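Local coordinates for protein alpha-fucosidase (Bifidobacterium bifidum, PDB 2EAB) that probably hydrolyses alpha-1,2-L-fucosidic linkages, with this chain as the catalytic region, of glycoside hydrolase family 95, in a longer membrane protein, at residues S27-T32 against Y156-N161; G65-E70 against V169-D174; D283-Q286 against R292-E295; Q286-Y291 against L451-R456. All coordinates share one frame; numbering follows the deposited sequence.

Interaction 1: residues S27-T32 against Y156-N161; sequences SQTDAT and YRRDLN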
loop_
_atom_site.group_PDB
_atom_site.type_symbol
_atom_site.label_atom_id
_atom_site.label_comp_id
_atom_site.label_asym_id
_atom_site.label_seq_id
_atom_site.Cartn_x
_atom_site.Cartn_y
_atom_site.Cartn_z
ATOM N N SER A 27 -1.779 7.939 26.923
ATOM C CA SER A 27 -1.755 7.086 28.119
ATOM C C SER A 27 -3.131 6.865 28.748
ATOM O O SER A 27 -3.335 5.883 29.465
ATOM C CB SER A 27 -0.805 7.663 29.170
ATOM O OG SER A 27 -1.247 8.933 29.610
ATOM N N GLN A 28 -4.065 7.776 28.474
ATOM C CA GLN A 28 -5.412 7.714 29.043
ATOM C C GLN A 28 -6.483 7.380 28.002
ATOM O O GLN A 28 -7.682 7.446 28.287
ATOM C CB GLN A 28 -5.752 9.032 29.743
ATOM C CG GLN A 28 -4.894 9.333 30.964
ATOM C CD GLN A 28 -5.303 10.615 31.668
ATOM O OE1 GLN A 28 -5.598 11.626 31.028
ATOM N NE2 GLN A 28 -5.316 10.582 32.995
ATOM N N THR A 29 -6.040 7.016 26.798
ATOM C CA THR A 29 -6.930 6.699 25.689
ATOM C C THR A 29 -7.136 5.186 25.615
ATOM O O THR A 29 -6.214 4.417 25.900
ATOM C CB THR A 29 -6.355 7.253 24.358
ATOM O OG1 THR A 29 -6.179 8.670 24.467
ATOM C CG2 THR A 29 -7.273 6.955 23.178
ATOM N N ASP A 30 -8.345 4.772 25.237
ATOM C CA ASP A 30 -8.721 3.362 25.155
ATOM C C ASP A 30 -7.774 2.573 24.252
ATOM O O ASP A 30 -7.651 2.868 23.058
ATOM C CB ASP A 30 -10.166 3.240 24.648
ATOM C CG ASP A 30 -10.731 1.834 24.785
ATOM O OD1 ASP A 30 -10.130 0.876 24.255
ATOM O OD2 ASP A 30 -11.809 1.694 25.401
ATOM N N ALA A 31 -7.103 1.584 24.840
ATOM C CA ALA A 31 -6.224 0.678 24.101
ATOM C C ALA A 31 -6.616 -0.775 24.370
ATOM O O ALA A 31 -5.759 -1.664 24.464
ATOM C CB ALA A 31 -4.763 0.932 24.462
ATOM N N THR A 32 -7.923 -1.010 24.471
ATOM C CA THR A 32 -8.453 -2.306 24.895
ATOM C C THR A 32 -8.754 -3.273 23.752
ATOM O O THR A 32 -9.172 -4.406 23.998
ATOM C CB THR A 32 -9.736 -2.150 25.747
ATOM O OG1 THR A 32 -10.768 -1.554 24.954
ATOM C CG2 THR A 32 -9.475 -1.293 26.978
ATOM N N TYR A 156 -7.703 20.281 28.039
ATOM C CA TYR A 156 -6.817 19.410 27.279
ATOM C C TYR A 156 -7.430 18.996 25.954
ATOM O O TYR A 156 -8.573 18.552 25.906
ATOM C CB TYR A 156 -6.430 18.153 28.068
ATOM C CG TYR A 156 -5.456 17.293 27.296
ATOM C CD1 TYR A 156 -4.093 17.335 27.567
ATOM C CD2 TYR A 156 -5.894 16.465 26.259
ATOM C CE1 TYR A 156 -3.194 16.563 26.836
ATOM C CE2 TYR A 156 -5.006 15.699 25.522
ATOM C CZ TYR A 156 -3.663 15.749 25.814
ATOM O OH TYR A 156 -2.804 14.972 25.067
ATOM N N ARG A 157 -6.650 19.134 24.887
ATOM C CA ARG A 157 -6.983 18.508 23.617
ATOM C C ARG A 157 -5.712 18.107 22.877
ATOM O O ARG A 157 -4.725 18.837 22.886
ATOM C CB ARG A 157 -7.837 19.436 22.746
ATOM C CG ARG A 157 -8.488 18.731 21.559
ATOM C CD ARG A 157 -9.206 19.700 20.634
ATOM N NE ARG A 157 -8.285 20.626 19.978
ATOM C CZ ARG A 157 -8.273 21.943 20.169
ATOM N NH1 ARG A 157 -9.142 22.515 20.993
ATOM N NH2 ARG A 157 -7.392 22.694 19.523
ATOM N N ARG A 158 -5.741 16.933 22.253
ATOM C CA ARG A 158 -4.737 16.572 21.260
ATOM C C ARG A 158 -5.455 16.241 19.963
ATOM O O ARG A 158 -6.554 15.683 19.972
ATOM C CB ARG A 158 -3.844 15.417 21.732
ATOM C CG ARG A 158 -4.541 14.076 21.868
ATOM C CD ARG A 158 -3.633 13.062 22.532
ATOM N NE ARG A 158 -4.274 11.758 22.658
ATOM C CZ ARG A 158 -4.062 10.724 21.846
ATOM N NH1 ARG A 158 -3.216 10.813 20.824
ATOM N NH2 ARG A 158 -4.704 9.589 22.061
ATOM N N ASP A 159 -4.842 16.620 18.849
ATOM C CA ASP A 159 -5.457 16.366 17.558
ATOM C C ASP A 159 -4.434 16.084 16.473
ATOM O O ASP A 159 -3.235 16.352 16.621
ATOM C CB ASP A 159 -6.379 17.529 17.147
ATOM C CG ASP A 159 -5.615 18.781 16.772
ATOM O OD1 ASP A 159 -4.872 18.753 15.766
ATOM O OD2 ASP A 159 -5.767 19.798 17.475
ATOM N N LEU A 160 -4.939 15.522 15.383
ATOM C CA LEU A 160 -4.193 15.386 14.151
ATOM C C LEU A 160 -5.009 16.071 13.075
ATOM O O LEU A 160 -6.126 15.655 12.770
ATOM C CB LEU A 160 -3.958 13.915 13.806
ATOM C CG LEU A 160 -3.058 13.626 12.599
ATOM C CD1 LEU A 160 -1.635 14.122 12.830
ATOM C CD2 LEU A 160 -3.053 12.138 12.282
ATOM N N ASN A 161 -4.449 17.148 12.540
ATOM C CA ASN A 161 -5.091 17.903 11.484
ATOM C C ASN A 161 -4.669 17.306 10.149
ATOM O O ASN A 161 -3.568 17.569 9.660
ATOM C CB ASN A 161 -4.704 19.381 11.576
ATOM C CG ASN A 161 -5.495 20.253 10.624
ATOM O OD1 ASN A 161 -5.941 19.804 9.567
ATOM N ND2 ASN A 161 -5.667 21.518 10.995
#
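The side chains of T29 and R158 come from opposite directions, and one hydrogen bond carries the contact: R158 NH2 donates to T29 OG1 over 3.0 Å, with an N-H...O angle of 156°. The hydroxyl lies at the edge of the guanidinium, 12° out of its plane, where an arginine N-H naturally points. With CG set between the backbone N and carbonyl carbon (chi1 68°) and the chain extended from there to NE, R158 reaches across from strand 156-161 to the loop. The T29 methyl merely flanks the NH2 group.

The polar ends are shared with neighbours. T29 OG1 also bonds to P25 O and Q24 NE2, while R158 NE donates to Q24 O, NH2 to T50 O, and Y22 makes a cation-pi contact with the group.

Threonine suits the spot as a short hydroxyl that can both give and take, and arginine as a flat multiple donor. A buried charge is thus met by carbonyls, a hydroxyl and an aromatic ring, which pins the loop after strand 19-22 to an antiparallel sheet of the N-terminal beta domain, of the family 65 N-terminal type, in which strands 19-22 and 156-161 are neighbours.

Interaction 2: residues G65-E70 against V169-D174; sequences GEVSRE and VTFKHD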
loop_
_atom_site.group_PDB
_atom_site.type_symbol
_atom_site.label_atom_id
_atom_site.label_comp_id
_atom_site.label_asym_id
_atom_site.label_seq_id
_atom_site.Cartn_x
_atom_site.Cartn_y
_atom_site.Cartn_z
ATOM N N GLY A 65 1.232 13.033 23.268
ATOM C CA GLY A 65 0.530 14.161 23.880
ATOM C C GLY A 65 0.464 14.089 25.394
ATOM O O GLY A 65 -0.509 14.546 26.002
ATOM N N GLU A 66 1.492 13.510 26.010
ATOM C CA GLU A 66 1.546 13.428 27.469
ATOM C C GLU A 66 1.769 14.801 28.080
ATOM O O GLU A 66 2.425 15.652 27.490
ATOM C CB GLU A 66 2.621 12.441 27.926
ATOM C CG GLU A 66 2.447 11.027 27.366
ATOM C CD GLU A 66 1.104 10.410 27.710
ATOM O OE1 GLU A 66 0.654 10.567 28.867
ATOM O OE2 GLU A 66 0.494 9.770 26.823
ATOM N N VAL A 67 1.216 15.008 29.271
ATOM C CA VAL A 67 1.257 16.320 29.916
ATOM C C VAL A 67 2.683 16.723 30.305
ATOM O O VAL A 67 3.175 17.768 29.875
ATOM C CB VAL A 67 0.297 16.394 31.134
ATOM C CG1 VAL A 67 0.534 17.665 31.947
ATOM C CG2 VAL A 67 -1.153 16.330 30.676
ATOM N N SER A 68 3.346 15.890 31.105
ATOM C CA SER A 68 4.666 16.240 31.623
ATOM C C SER A 68 5.809 15.640 30.802
ATOM O O SER A 68 6.634 16.374 30.265
ATOM C CB SER A 68 4.797 15.859 33.098
ATOM O OG SER A 68 6.009 16.363 33.633
ATOM N N ARG A 69 5.867 14.315 30.712
ATOM C CA ARG A 69 6.916 13.683 29.916
ATOM C C ARG A 69 6.365 13.363 28.535
ATOM O O ARG A 69 5.932 12.241 28.252
ATOM C CB ARG A 69 7.510 12.451 30.610
ATOM C CG ARG A 69 8.750 11.903 29.907
ATOM C CD ARG A 69 9.580 11.029 30.828
ATOM N NE ARG A 69 10.531 10.189 30.097
ATOM C CZ ARG A 69 11.755 10.561 29.729
ATOM N NH1 ARG A 69 12.211 11.779 30.000
ATOM N NH2 ARG A 69 12.532 9.703 29.077
ATOM N N GLU A 70 6.364 14.388 27.693
ATOM C CA GLU A 70 5.889 14.260 26.329
ATOM C C GLU A 70 6.801 13.332 25.532
ATOM O O GLU A 70 8.016 13.282 25.757
ATOM C CB GLU A 70 5.776 15.640 25.678
ATOM C CG GLU A 70 5.472 15.645 24.177
ATOM C CD GLU A 70 4.078 15.130 23.809
ATOM O OE1 GLU A 70 3.731 13.987 24.168
ATOM O OE2 GLU A 70 3.338 15.874 23.128
ATOM N N VAL A 169 -1.124 19.656 20.392
ATOM C CA VAL A 169 -1.466 19.377 21.790
ATOM C C VAL A 169 -1.649 20.707 22.511
ATOM O O VAL A 169 -0.884 21.646 22.292
ATOM C CB VAL A 169 -0.374 18.545 22.532
ATOM C CG1 VAL A 169 -0.824 18.195 23.953
ATOM C CG2 VAL A 169 -0.009 17.270 21.766
ATOM N N THR A 170 -2.679 20.784 23.347
ATOM C CA THR A 170 -2.897 21.952 24.197
ATOM C C THR A 170 -3.494 21.535 25.536
ATOM O O THR A 170 -4.252 20.573 25.613
ATOM C CB THR A 170 -3.767 23.038 23.499
ATOM O OG1 THR A 170 -3.810 24.215 24.314
ATOM C CG2 THR A 170 -5.195 22.547 23.236
ATOM N N PHE A 171 -3.124 22.259 26.590
ATOM C CA PHE A 171 -3.709 22.068 27.915
ATOM C C PHE A 171 -3.365 23.240 28.814
ATOM O O PHE A 171 -2.417 23.978 28.547
ATOM C CB PHE A 171 -3.247 20.750 28.556
ATOM C CG PHE A 171 -1.754 20.613 28.675
ATOM C CD1 PHE A 171 -1.072 21.164 29.760
ATOM C CD2 PHE A 171 -1.029 19.924 27.706
ATOM C CE1 PHE A 171 0.305 21.039 29.875
ATOM C CE2 PHE A 171 0.354 19.792 27.814
ATOM C CZ PHE A 171 1.023 20.351 28.902
ATOM N N LYS A 172 -4.148 23.401 29.877
ATOM C CA LYS A 172 -3.885 24.406 30.895
ATOM C C LYS A 172 -3.431 23.715 32.178
ATOM O O LYS A 172 -4.139 22.869 32.720
ATOM C CB LYS A 172 -5.131 25.262 31.149
ATOM C CG LYS A 172 -4.922 26.367 32.187
ATOM C CD LYS A 172 -6.121 27.299 32.298
ATOM C CE LYS A 172 -6.064 28.407 31.263
ATOM N NZ LYS A 172 -7.055 29.481 31.546
ATOM N N HIS A 173 -2.241 24.081 32.643
ATOM C CA HIS A 173 -1.669 23.525 33.863
ATOM C C HIS A 173 -1.289 24.659 34.804
ATOM O O HIS A 173 -0.498 25.533 34.440
ATOM C CB HIS A 173 -0.443 22.664 33.534
ATOM C CG HIS A 173 0.258 22.118 34.740
ATOM N ND1 HIS A 173 1.297 22.781 35.357
ATOM C CD2 HIS A 173 0.068 20.977 35.442
ATOM C CE1 HIS A 173 1.719 22.068 36.386
ATOM N NE2 HIS A 173 0.990 20.970 36.460
ATOM N N ASP A 174 -1.876 24.645 36.002
ATOM C CA ASP A 174 -1.606 25.643 37.044
ATOM C C ASP A 174 -1.648 27.081 36.499
ATOM O O ASP A 174 -0.761 27.893 36.780
ATOM C CB ASP A 174 -0.266 25.337 37.731
ATOM C CG ASP A 174 -0.072 26.108 39.025
ATOM O OD1 ASP A 174 -1.047 26.271 39.790
ATOM O OD2 ASP A 174 1.071 26.551 39.274
#
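V67 and F171 make the main apolar contact: V67 CG1 sits over one face of the phenyl ring, 4.0 Å from F171 CE1. A chi1 of 57° swings the F171 ring out from strand 166-173 toward the loop. A branched aliphatic residue fits a flat aromatic face well, since a methyl can rest on it without polar demands.

A second apolar touch joins V169 CG2 to G65 CA at 3.8 Å. G65 has a positive phi of 73°, which glycine tolerates easily, and a side chain there would probably crowd the V169 methyl. The same methyl also has a charged oxygen beside it, E70 OE2 at 3.9 Å from V169 CG2.

The polar contacts lie within the loop. E70, its chain bent at chi2, folds back so that OE1 accepts from E66 N over 2.9 Å, approached from 49° above the carboxylate plane, and makes a weak bond with G65 N. V67 O, in contrast, is buried against the ring, 3.5 Å from F171 CZ, with no hydrogen-bonding partner in the model.

In the N-terminal beta domain, the loop leading into strand 69-76 of one antiparallel sheet thus packs on strand 166-173 of another. Across the two segments cohesion is hydrophobic, and the polar tie comes from E70, which holds the loop amides with OE1 and R180 and Y182 of strand 176-185 with OE2. A charge buried beside a valine methyl is probably tolerable because R180 offsets it.

Interaction 3: residues D283-Q286 against R292-E295; sequences DYKQ and RTGE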
loop_
_atom_site.group_PDB
_atom_site.type_symbol
_atom_site.label_atom_id
_atom_site.label_comp_id
_atom_site.label_asym_id
_atom_site.label_seq_id
_atom_site.Cartn_x
_atom_site.Cartn_y
_atom_site.Cartn_z
ATOM N N ASP A 283 23.233 6.011 5.960
ATOM C CA ASP A 283 23.959 5.853 4.702
ATOM C C ASP A 283 23.377 4.748 3.808
ATOM O O ASP A 283 24.064 4.248 2.919
ATOM C CB ASP A 283 25.465 5.642 4.952
ATOM C CG ASP A 283 25.782 4.311 5.616
ATOM O OD1 ASP A 283 24.916 3.756 6.320
ATOM O OD2 ASP A 283 26.925 3.829 5.443
ATOM N N TYR A 284 22.118 4.367 4.040
ATOM C CA TYR A 284 21.427 3.443 3.139
ATOM C C TYR A 284 21.389 4.002 1.720
ATOM O O TYR A 284 21.247 5.208 1.530
ATOM C CB TYR A 284 19.986 3.194 3.605
ATOM C CG TYR A 284 19.196 2.361 2.621
ATOM C CD1 TYR A 284 19.300 0.974 2.630
ATOM C CD2 TYR A 284 18.376 2.957 1.658
ATOM C CE1 TYR A 284 18.613 0.191 1.711
ATOM C CE2 TYR A 284 17.678 2.185 0.732
ATOM C CZ TYR A 284 17.797 0.807 0.767
ATOM O OH TYR A 284 17.103 0.049 -0.157
ATOM N N LYS A 285 21.501 3.128 0.725
ATOM C CA LYS A 285 21.126 3.494 -0.638
ATOM C C LYS A 285 20.537 2.268 -1.303
ATOM O O LYS A 285 21.026 1.160 -1.099
ATOM C CB LYS A 285 22.329 4.013 -1.428
ATOM C CG LYS A 285 21.978 4.679 -2.756
ATOM C CD LYS A 285 23.215 5.282 -3.412
ATOM C CE LYS A 285 22.939 5.823 -4.813
ATOM N NZ LYS A 285 21.912 6.899 -4.823
ATOM N N GLN A 286 19.494 2.462 -2.103
ATOM C CA GLN A 286 18.926 1.355 -2.862
ATOM C C GLN A 286 19.785 1.168 -4.109
ATOM O O GLN A 286 19.472 1.686 -5.194
ATOM C CB GLN A 286 17.454 1.588 -3.207
ATOM C CG GLN A 286 16.798 0.321 -3.753
ATOM C CD GLN A 286 15.309 0.447 -3.971
ATOM O OE1 GLN A 286 14.740 1.541 -3.957
ATOM N NE2 GLN A 286 14.662 -0.683 -4.176
ATOM N N ARG A 292 24.730 1.038 0.060
ATOM C CA ARG A 292 25.259 2.162 0.840
ATOM C C ARG A 292 25.591 3.351 -0.048
ATOM O O ARG A 292 25.912 3.179 -1.224
ATOM C CB ARG A 292 26.520 1.757 1.615
ATOM C CG ARG A 292 26.329 0.649 2.640
ATOM C CD ARG A 292 25.431 1.084 3.794
ATOM N NE ARG A 292 25.416 0.099 4.875
ATOM C CZ ARG A 292 24.603 -0.952 4.932
ATOM N NH1 ARG A 292 23.715 -1.175 3.967
ATOM N NH2 ARG A 292 24.681 -1.786 5.958
ATOM N N THR A 293 25.532 4.551 0.522
ATOM C CA THR A 293 25.914 5.761 -0.212
ATOM C C THR A 293 27.423 5.863 -0.413
ATOM O O THR A 293 27.876 6.531 -1.349
ATOM C CB THR A 293 25.468 7.041 0.503
ATOM O OG1 THR A 293 26.071 7.085 1.800
ATOM C CG2 THR A 293 23.950 7.100 0.624
ATOM N N GLY A 294 28.195 5.231 0.469
ATOM C CA GLY A 294 29.651 5.384 0.458
ATOM C C GLY A 294 30.138 6.517 1.347
ATOM O O GLY A 294 31.343 6.755 1.445
ATOM N N GLU A 295 29.209 7.225 1.987
ATOM C CA GLU A 295 29.562 8.281 2.932
ATOM C C GLU A 295 30.227 7.715 4.172
ATOM O O GLU A 295 29.939 6.586 4.583
ATOM C CB GLU A 295 28.319 9.043 3.379
ATOM C CG GLU A 295 27.665 9.906 2.335
ATOM C CD GLU A 295 26.296 10.346 2.785
ATOM O OE1 GLU A 295 25.401 9.476 2.880
ATOM O OE2 GLU A 295 26.116 11.548 3.064
HETATM O O HOH W 1 27.399 1.453 6.516
HETATM O O HOH W 2 28.438 4.491 3.358
#
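D283 and T293 face each other at the neck of a loop closed by a single beta bridge, in which Y284 is paired with R292. The loop follows strand 273-282 and leads to helix 297-314. The tight side is mostly backbone: T293 N donates to D283 O over 2.8 Å at 154°, and the same oxygen receives a CA-H...O contact from R292 CA at 3.2 Å. T293 CG2 presses on Y284 O at 3.4 Å.

T293 also begins an ST turn. Its OG1, flanked by its own N and C at chi1 60°, accepts from E295 N at 3.1 Å and donates to E295 OE1 at 2.7 Å, meeting the anti lone pair. A valine here lacks the hydroxyl, and E295 would probably be held less firmly, chiefly by R303. Glycine suits G294, whose positive phi would jam a side chain against the preceding carbonyl. Y284 points away, its OH bonded to A489 and its ring near L393, a calcium ligand.

On the solvent side, exposed K285 touches R292 with CB while its amine end leads away. The buried D283 carboxylate is met largely through water. D283 OD1 stands 4.0 Å from R292 NE, well out of the guanidinium plane, so only charge attraction acts there; D283 OD1 accepts its direct hydrogen bond from L241 N. Carboxylate and guanidinium planes are 64° apart. One water links D283 OD2 to E295 O, while another takes the R292 NE hydrogen at the guanidinium edge over 2.9 Å and donates to D283 OD2 over 2.6 Å.

Interaction 4: residues Q286-Y291 against L451-R456; sequences QKYPSY and LVKPGR. With EDO (1,2-ethanediol), chain H.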
loop_
_atom_site.group_PDB
_atom_site.type_symbol
_atom_site.label_atom_id
_atom_site.label_comp_id
_atom_site.label_asym_id
_atom_site.label_seq_id
_atom_site.Cartn_x
_atom_site.Cartn_y
_atom_site.Cartn_z
ATOM N N GLN A 286 19.494 2.462 -2.103
ATOM C CA GLN A 286 18.926 1.355 -2.862
ATOM C C GLN A 286 19.785 1.168 -4.109
ATOM O O GLN A 286 19.472 1.686 -5.194
ATOM C CB GLN A 286 17.454 1.588 -3.207
ATOM C CG GLN A 286 16.798 0.321 -3.753
ATOM C CD GLN A 286 15.309 0.447 -3.971
ATOM O OE1 GLN A 286 14.740 1.541 -3.957
ATOM N NE2 GLN A 286 14.662 -0.683 -4.176
ATOM N N LYS A 287 20.887 0.447 -3.919
ATOM C CA LYS A 287 21.927 0.286 -4.925
ATOM C C LYS A 287 22.555 -1.085 -4.729
ATOM O O LYS A 287 23.290 -1.305 -3.773
ATOM C CB LYS A 287 22.989 1.388 -4.777
ATOM C CG LYS A 287 24.087 1.334 -5.838
ATOM C CD LYS A 287 25.034 2.529 -5.776
ATOM C CE LYS A 287 26.401 2.151 -5.236
ATOM N NZ LYS A 287 27.446 3.135 -5.652
ATOM N N TYR A 288 22.249 -2.010 -5.630
ATOM C CA TYR A 288 22.762 -3.374 -5.559
ATOM C C TYR A 288 24.217 -3.383 -6.034
ATOM O O TYR A 288 24.524 -2.739 -7.036
ATOM C CB TYR A 288 21.911 -4.291 -6.450
ATOM C CG TYR A 288 22.407 -5.713 -6.498
ATOM C CD1 TYR A 288 21.985 -6.651 -5.553
ATOM C CD2 TYR A 288 23.308 -6.123 -7.485
ATOM C CE1 TYR A 288 22.450 -7.954 -5.579
ATOM C CE2 TYR A 288 23.774 -7.422 -7.529
ATOM C CZ TYR A 288 23.341 -8.332 -6.579
ATOM O OH TYR A 288 23.824 -9.615 -6.638
ATOM N N PRO A 289 25.109 -4.147 -5.364
ATOM C CA PRO A 289 24.903 -5.009 -4.201
ATOM C C PRO A 289 25.231 -4.437 -2.819
ATOM O O PRO A 289 24.955 -5.105 -1.828
ATOM C CB PRO A 289 25.855 -6.166 -4.491
ATOM C CG PRO A 289 27.030 -5.479 -5.123
ATOM C CD PRO A 289 26.478 -4.300 -5.901
ATOM N N SER A 290 25.824 -3.244 -2.739
ATOM C CA SER A 290 26.353 -2.747 -1.456
ATOM C C SER A 290 25.327 -2.048 -0.571
ATOM O O SER A 290 25.494 -1.990 0.645
ATOM C CB SER A 290 27.537 -1.809 -1.682
ATOM O OG SER A 290 27.108 -0.554 -2.187
ATOM N N TYR A 291 24.294 -1.491 -1.196
ATOM C CA TYR A 291 23.216 -0.785 -0.496
ATOM C C TYR A 291 23.695 0.305 0.471
ATOM O O TYR A 291 23.122 0.492 1.547
ATOM C CB TYR A 291 22.257 -1.765 0.193
ATOM C CG TYR A 291 21.490 -2.602 -0.803
ATOM C CD1 TYR A 291 20.284 -2.157 -1.325
ATOM C CD2 TYR A 291 21.992 -3.824 -1.246
ATOM C CE1 TYR A 291 19.584 -2.917 -2.258
ATOM C CE2 TYR A 291 21.302 -4.596 -2.176
ATOM C CZ TYR A 291 20.104 -4.136 -2.682
ATOM O OH TYR A 291 19.439 -4.913 -3.607
ATOM N N LEU A 451 14.195 -4.532 -7.531
ATOM C CA LEU A 451 14.169 -5.987 -7.426
ATOM C C LEU A 451 14.852 -6.682 -8.595
ATOM O O LEU A 451 15.134 -7.875 -8.519
ATOM C CB LEU A 451 12.735 -6.503 -7.296
ATOM C CG LEU A 451 11.945 -6.049 -6.065
ATOM C CD1 LEU A 451 10.515 -6.557 -6.142
ATOM C CD2 LEU A 451 12.605 -6.504 -4.767
ATOM N N VAL A 452 15.130 -5.963 -9.682
ATOM C CA VAL A 452 15.613 -6.620 -10.892
ATOM C C VAL A 452 17.006 -7.228 -10.715
ATOM O O VAL A 452 17.192 -8.411 -10.982
ATOM C CB VAL A 452 15.516 -5.707 -12.134
ATOM C CG1 VAL A 452 16.103 -6.395 -13.362
ATOM C CG2 VAL A 452 14.059 -5.311 -12.384
ATOM N N LYS A 453 17.978 -6.433 -10.275
ATOM C CA LYS A 453 19.331 -6.961 -10.093
ATOM C C LYS A 453 19.413 -8.130 -9.096
ATOM O O LYS A 453 19.892 -9.199 -9.465
ATOM C CB LYS A 453 20.329 -5.848 -9.760
ATOM C CG LYS A 453 20.634 -4.938 -10.941
ATOM C CD LYS A 453 21.654 -3.883 -10.568
ATOM C CE LYS A 453 21.985 -3.005 -11.760
ATOM N NZ LYS A 453 22.991 -1.975 -11.397
ATOM N N PRO A 454 18.937 -7.950 -7.848
ATOM C CA PRO A 454 18.963 -9.115 -6.952
ATOM C C PRO A 454 18.070 -10.256 -7.451
ATOM O O PRO A 454 18.425 -11.429 -7.312
ATOM C CB PRO A 454 18.460 -8.546 -5.622
ATOM C CG PRO A 454 17.679 -7.322 -5.994
ATOM C CD PRO A 454 18.401 -6.753 -7.171
ATOM N N GLY A 455 16.946 -9.909 -8.069
ATOM C CA GLY A 455 16.002 -10.906 -8.559
ATOM C C GLY A 455 16.530 -11.748 -9.703
ATOM O O GLY A 455 16.072 -12.874 -9.901
ATOM N N ARG A 456 17.490 -11.220 -10.459
ATOM C CA ARG A 456 18.140 -12.003 -11.508
ATOM C C ARG A 456 18.973 -13.139 -10.908
ATOM O O ARG A 456 19.108 -14.200 -11.516
ATOM C CB ARG A 456 18.993 -11.109 -12.413
ATOM C CG ARG A 456 18.173 -10.309 -13.411
ATOM C CD ARG A 456 19.015 -9.257 -14.084
ATOM N NE ARG A 456 18.287 -8.540 -15.124
ATOM C CZ ARG A 456 18.781 -7.504 -15.796
ATOM N NH1 ARG A 456 20.011 -7.064 -15.552
ATOM N NH2 ARG A 456 18.050 -6.917 -16.730
HETATM C C1 EDO H . 18.805 -2.056 -6.325
HETATM O O1 EDO H . 18.724 -3.136 -7.275
HETATM C C2 EDO H . 19.381 -0.733 -6.958
HETATM O O2 EDO H . 20.582 -1.080 -7.633
HETATM O O HOH W 3 23.394 -0.944 -8.808
#
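A water gripped by three groups bridges Y288 and K453: it donates to Y288 O at 2.8 Å, accepts from K453 NZ at 2.8 Å, and donates to O2 of an ethanediol molecule. The lysine, extended beyond CG, also forms a salt bridge with E471. The diol, probably from the crystallisation liquor, takes the hydrogen of Y288 N on its O2 over 2.8 Å, nearly straight at 171°, and bonds to G450 O as well, so it fills a polar seam between loop and helix.

Beside this polar seam the contact is apolar. The Y288 ring, placed by a CG anti to the backbone N (chi1 177°), is sandwiched between two prolines. P289 CB lies over its centre on one face, beyond a cis peptide bond, and P454 N lies toward the rim of the other, with P454 CD 3.9 Å from Y288 CD1. K453 CB touches Y288 CD2 at 3.8 Å. Y291 OH stands in plane at the ring's edge and meets P454 CG at 3.8 Å. With an alanine at Y288 the ring is gone, and a gap is likely to open between P454 and P289.

Proline suits the first turn of helix 452-463: it is rigid and apolar, and its missing N-H costs no helix hydrogen bond there. The loop 286-291 thus lies against this helix, while Q286 reaches E446 and Y447 on the preceding helix 442-450.

In the fold
From the N terminus, interaction 1 joins the loop after strand 19-22 to strand 156-161, and interaction 2 joins the turn before strand 69-76 to the neighbouring strand 166-173. Their segments alternate along the chain, so the two crossing closures knit the N-terminal beta domain; they also touch directly, Y156 OH probably bonding to G65 O and S27 OG to E66 OE1. About 25 Å from interaction 1 at the nearest atoms, interaction 3 closes a short loop between strand 273-282 and helix 297-314. Interaction 4 starts inside that loop, sharing Q286 and touching through a probable K285 N to Y291 O bond, and spans about 160 residues to helix 452-463, tying the beta domain's exit to the helical catalytic domain.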